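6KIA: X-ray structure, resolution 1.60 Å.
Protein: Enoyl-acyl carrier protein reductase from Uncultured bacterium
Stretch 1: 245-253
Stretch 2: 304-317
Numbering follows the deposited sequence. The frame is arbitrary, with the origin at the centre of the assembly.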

# COMPACT_ATOMS: atom_id res chain seq x y z
N GLU A 245 -3.92 2.18 -14.49
CA GLU A 245 -4.64 2.58 -15.70
C GLU A 245 -6.03 3.06 -15.35
O GLU A 245 -6.83 2.37 -14.68
CB GLU A 245 -4.75 1.42 -16.70
CG GLU A 245 -3.42 0.91 -17.21
CD GLU A 245 -3.56 -0.22 -18.21
OE1 GLU A 245 -4.16 -1.25 -17.84
OE2 GLU A 245 -3.08 -0.10 -19.35
N ILE A 246 -6.33 4.27 -15.81
CA ILE A 246 -7.62 4.86 -15.56
C ILE A 246 -8.16 5.42 -16.88
O ILE A 246 -7.38 5.64 -17.80
CB ILE A 246 -7.53 5.97 -14.49
CG1 ILE A 246 -6.86 7.25 -15.06
CG2 ILE A 246 -6.83 5.46 -13.22
CD1 ILE A 246 -6.71 8.38 -14.03
N LEU A 247 -9.47 5.68 -16.95
CA LEU A 247 -10.08 6.20 -18.17
C LEU A 247 -9.65 7.64 -18.47
O LEU A 247 -10.00 8.57 -17.75
CB LEU A 247 -11.59 6.17 -18.04
CG LEU A 247 -12.11 4.76 -18.32
CD1 LEU A 247 -13.59 4.63 -18.01
CD2 LEU A 247 -11.86 4.38 -19.77
N ILE A 248 -8.88 7.78 -19.55
CA ILE A 248 -8.48 9.08 -20.12
C ILE A 248 -8.88 9.00 -21.60
O ILE A 248 -8.47 8.07 -22.32
CB ILE A 248 -6.96 9.34 -19.93
CG1 ILE A 248 -6.64 9.42 -18.43
CG2 ILE A 248 -6.55 10.65 -20.63
CD1 ILE A 248 -5.16 9.45 -18.06
N ASP A 249 -9.75 9.92 -22.03
CA ASP A 249 -10.23 9.93 -23.40
C ASP A 249 -10.89 8.59 -23.77
O ASP A 249 -10.64 8.03 -24.84
CB ASP A 249 -9.07 10.26 -24.35
CG ASP A 249 -9.52 10.78 -25.70
OD1 ASP A 249 -10.67 11.26 -25.80
OD2 ASP A 249 -8.71 10.73 -26.65
N ASP A 250 -11.71 8.07 -22.85
CA ASP A 250 -12.43 6.80 -23.02
C ASP A 250 -11.52 5.60 -23.31
O ASP A 250 -11.96 4.61 -23.89
CB ASP A 250 -13.50 6.94 -24.11
CG ASP A 250 -14.61 5.89 -23.97
OD1 ASP A 250 -14.99 5.56 -22.82
OD2 ASP A 250 -15.11 5.41 -25.01
N LYS A 251 -10.27 5.68 -22.88
CA LYS A 251 -9.34 4.56 -23.00
C LYS A 251 -8.66 4.34 -21.66
O LYS A 251 -8.38 5.30 -20.96
CB LYS A 251 -8.27 4.81 -24.07
CG LYS A 251 -8.77 4.93 -25.49
CD LYS A 251 -7.60 5.24 -26.41
CE LYS A 251 -6.81 6.44 -25.90
NZ LYS A 251 -5.53 6.63 -26.63
N TYR A 252 -8.40 3.10 -21.27
CA TYR A 252 -7.65 2.90 -20.03
C TYR A 252 -6.17 3.17 -20.28
O TYR A 252 -5.53 2.46 -21.06
CB TYR A 252 -7.88 1.49 -19.48
CG TYR A 252 -9.29 1.27 -18.99
CD1 TYR A 252 -9.70 1.74 -17.74
CD2 TYR A 252 -10.21 0.58 -19.77
CE1 TYR A 252 -10.97 1.52 -17.28
CE2 TYR A 252 -11.48 0.35 -19.32
CZ TYR A 252 -11.87 0.83 -18.09
OH TYR A 252 -13.16 0.61 -17.65
N GLN A 253 -5.64 4.20 -19.62
CA GLN A 253 -4.25 4.63 -19.80
C GLN A 253 -3.52 4.71 -18.47
O GLN A 253 -4.06 5.21 -17.48
CB GLN A 253 -4.18 5.99 -20.50
CG GLN A 253 -5.07 6.08 -21.74
CD GLN A 253 -4.67 7.22 -22.67
OE1 GLN A 253 -3.49 7.41 -22.97
NE2 GLN A 253 -5.65 8.00 -23.11
N LEU A 304 -6.87 12.28 -6.95
CA LEU A 304 -7.32 12.75 -8.25
C LEU A 304 -7.39 11.60 -9.22
O LEU A 304 -8.24 11.59 -10.14
CB LEU A 304 -6.40 13.85 -8.80
CG LEU A 304 -6.38 15.12 -7.96
CD1 LEU A 304 -5.43 16.10 -8.63
CD2 LEU A 304 -7.78 15.74 -7.84
N SER A 305 -6.52 10.60 -9.01
CA SER A 305 -6.49 9.45 -9.92
C SER A 305 -7.71 8.56 -9.79
O SER A 305 -8.03 7.82 -10.71
CB SER A 305 -5.23 8.63 -9.67
OG SER A 305 -4.05 9.39 -9.94
N LEU A 306 -8.43 8.67 -8.69
CA LEU A 306 -9.49 7.72 -8.36
C LEU A 306 -10.86 8.07 -8.97
O LEU A 306 -11.64 7.18 -9.30
CB LEU A 306 -9.60 7.61 -6.83
CG LEU A 306 -10.66 6.71 -6.20
CD1 LEU A 306 -10.44 5.25 -6.61
CD2 LEU A 306 -10.56 6.88 -4.69
N PHE A 307 -11.14 9.36 -9.15
CA PHE A 307 -12.48 9.75 -9.63
C PHE A 307 -12.97 9.08 -10.92
O PHE A 307 -14.15 8.72 -11.02
CB PHE A 307 -12.55 11.28 -9.78
CG PHE A 307 -12.38 12.02 -8.49
CD1 PHE A 307 -13.38 12.02 -7.54
CD2 PHE A 307 -11.21 12.72 -8.24
CE1 PHE A 307 -13.22 12.71 -6.33
CE2 PHE A 307 -11.05 13.44 -7.05
CZ PHE A 307 -12.04 13.44 -6.10
N PRO A 308 -12.07 8.89 -11.91
CA PRO A 308 -12.55 8.24 -13.14
C PRO A 308 -13.01 6.79 -12.95
O PRO A 308 -13.56 6.22 -13.90
CB PRO A 308 -11.32 8.31 -14.08
CG PRO A 308 -10.53 9.48 -13.57
CD PRO A 308 -10.69 9.43 -12.09
N LEU A 309 -12.81 6.20 -11.77
CA LEU A 309 -13.42 4.88 -11.50
C LEU A 309 -14.93 4.95 -11.73
O LEU A 309 -15.55 3.97 -12.16
CB LEU A 309 -13.10 4.41 -10.07
CG LEU A 309 -13.69 3.05 -9.67
CD1 LEU A 309 -13.03 1.93 -10.50
CD2 LEU A 309 -13.55 2.77 -8.16
N LEU A 310 -15.53 6.12 -11.47
CA LEU A 310 -16.97 6.29 -11.74
C LEU A 310 -17.32 5.98 -13.21
O LEU A 310 -18.31 5.29 -13.51
CB LEU A 310 -17.43 7.69 -11.38
CG LEU A 310 -17.64 7.94 -9.88
CD1 LEU A 310 -17.67 9.42 -9.53
CD2 LEU A 310 -18.90 7.23 -9.39
N LYS A 311 -16.49 6.47 -14.12
CA LYS A 311 -16.74 6.25 -15.53
C LYS A 311 -16.52 4.78 -15.88
O LYS A 311 -17.27 4.20 -16.67
CB LYS A 311 -15.83 7.17 -16.36
CG LYS A 311 -16.20 8.62 -16.24
CD LYS A 311 -15.37 9.48 -17.17
CE LYS A 311 -15.82 10.92 -17.14
NZ LYS A 311 -17.22 11.06 -17.63
N ALA A 312 -15.58 4.15 -15.18
CA ALA A 312 -15.30 2.74 -15.40
C ALA A 312 -16.49 1.91 -14.94
O ALA A 312 -16.84 0.91 -15.60
CB ALA A 312 -14.01 2.33 -14.66
N LEU A 313 -17.14 2.35 -13.87
CA LEU A 313 -18.27 1.58 -13.37
C LEU A 313 -19.35 1.55 -14.45
O LEU A 313 -20.04 0.54 -14.62
CB LEU A 313 -18.85 2.14 -12.08
CG LEU A 313 -17.98 1.99 -10.84
CD1 LEU A 313 -18.68 2.55 -9.62
CD2 LEU A 313 -17.54 0.54 -10.62
N LYS A 314 -19.48 2.64 -15.20
CA LYS A 314 -20.50 2.68 -16.24
C LYS A 314 -20.04 1.90 -17.44
O LYS A 314 -20.83 1.17 -18.07
CB LYS A 314 -20.79 4.15 -16.64
CG LYS A 314 -21.62 4.91 -15.63
CD LYS A 314 -22.33 6.07 -16.30
CE LYS A 314 -23.55 6.51 -15.52
NZ LYS A 314 -23.90 7.92 -15.88
N LYS A 315 -18.75 1.99 -17.74
CA LYS A 315 -18.23 1.42 -18.97
C LYS A 315 -18.24 -0.11 -18.93
O LYS A 315 -18.50 -0.78 -19.94
CB LYS A 315 -16.80 1.92 -19.18
CG LYS A 315 -16.12 1.43 -20.43
CD LYS A 315 -14.72 2.02 -20.53
CE LYS A 315 -14.01 1.59 -21.80
NZ LYS A 315 -14.66 2.21 -22.99
N GLU A 316 -17.99 -0.67 -17.75
CA GLU A 316 -17.83 -2.11 -17.64
C GLU A 316 -19.14 -2.83 -17.36
O GLU A 316 -19.27 -3.54 -16.37
CB GLU A 316 -16.78 -2.41 -16.57
CG GLU A 316 -15.44 -1.82 -16.91
CD GLU A 316 -14.88 -2.30 -18.24
OE1 GLU A 316 -15.14 -3.45 -18.65
OE2 GLU A 316 -14.14 -1.51 -18.89
N ASN A 317 -20.10 -2.63 -18.26
CA ASN A 317 -21.44 -3.22 -18.14
C ASN A 317 -22.12 -2.77 -16.85
O ASN A 317 -22.71 -3.58 -16.12
CB ASN A 317 -21.38 -4.75 -18.22
CG ASN A 317 -22.75 -5.37 -18.42
OD1 ASN A 317 -23.19 -6.22 -17.64
ND2 ASN A 317 -23.45 -4.94 -19.46
O HOH W 1 -11.18 4.74 -14.83

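Stretch 1 is a β-hairpin. Strands 245-248 and 251-253 are joined by a type I' turn from Ile248 to Lys251, a tight reversal in which Asp249 and Asp250 both take positive phi. Paired backbone hydrogen bonds close the ladder: Ile248 and Lys251 bond through N and O in both directions, as do Ile246 and Gln253. The side chain of Gln253 adds to this, its NE2 donating to Ile248 O at 2.9 Å. Stretch 2 passes from a 3-10 segment through a type I turn, Leu306 to Leu309, into a helix that runs to Lys315. The first strand crosses this helix almost at a right angle, 83°, with the axes 7.7 Å apart at their closest. The backbones come nearest at Leu247 and Pro308, whose CA atoms lie 6.0 Å apart. A water bridges them there, accepting from Leu247 N at 2.9 Å and donating weakly to Pro308 O at 3.0 Å, so the strand amide gains a partner that the helical stretch does not supply directly.

Leu247 is the apolar centre of the contact. Its CA-to-CB bond points toward the helix, and with chi1 m and chi2 t, Leu247 CD1 lies 3.5 Å from Ala312 N and 4.1 Å from Ala312 CB, and both Leu247 CD1 and CD2 lie 3.8 Å from Lys315 CD. A branched leucine can thus touch several helix residues at once; at Ala312 the helix presents just a methyl, and Leu247 CD1 comes close to the helix backbone there. Ile246 extends the apolar patch toward the start of stretch 2: its CD1 lies 4.0 Å from Pro308 CG, the compact proline ring offering a hydrocarbon surface. The same CD1 is 3.6 Å from Ser305 O, a carbonyl buried by the contact without a hydrogen-bonding partner.

Polar groups fasten the far end of the helix. Tyr252 CB points sideways, but the long ring carries the hydroxyl to the helix, where OH donates to Glu316 OE2 in a short 2.6 Å hydrogen bond. Glu316 lies just beyond the helix, and its bent side chain, m at chi1 and chi2, brings the carboxylate near the plane of the ring, at its edge. Ala312 CB also sits at that edge, 4.1 Å from Tyr252 CE1. Lys315 serves two roles: its extended methylene chain covers Leu247, and Lys315 NZ and Asp250 OD1, 3.4 Å apart, form a salt bridge, as befits opposite charges on two exposed residues; as a hydrogen bond it is weak. Together the two stretches bury 461 Å².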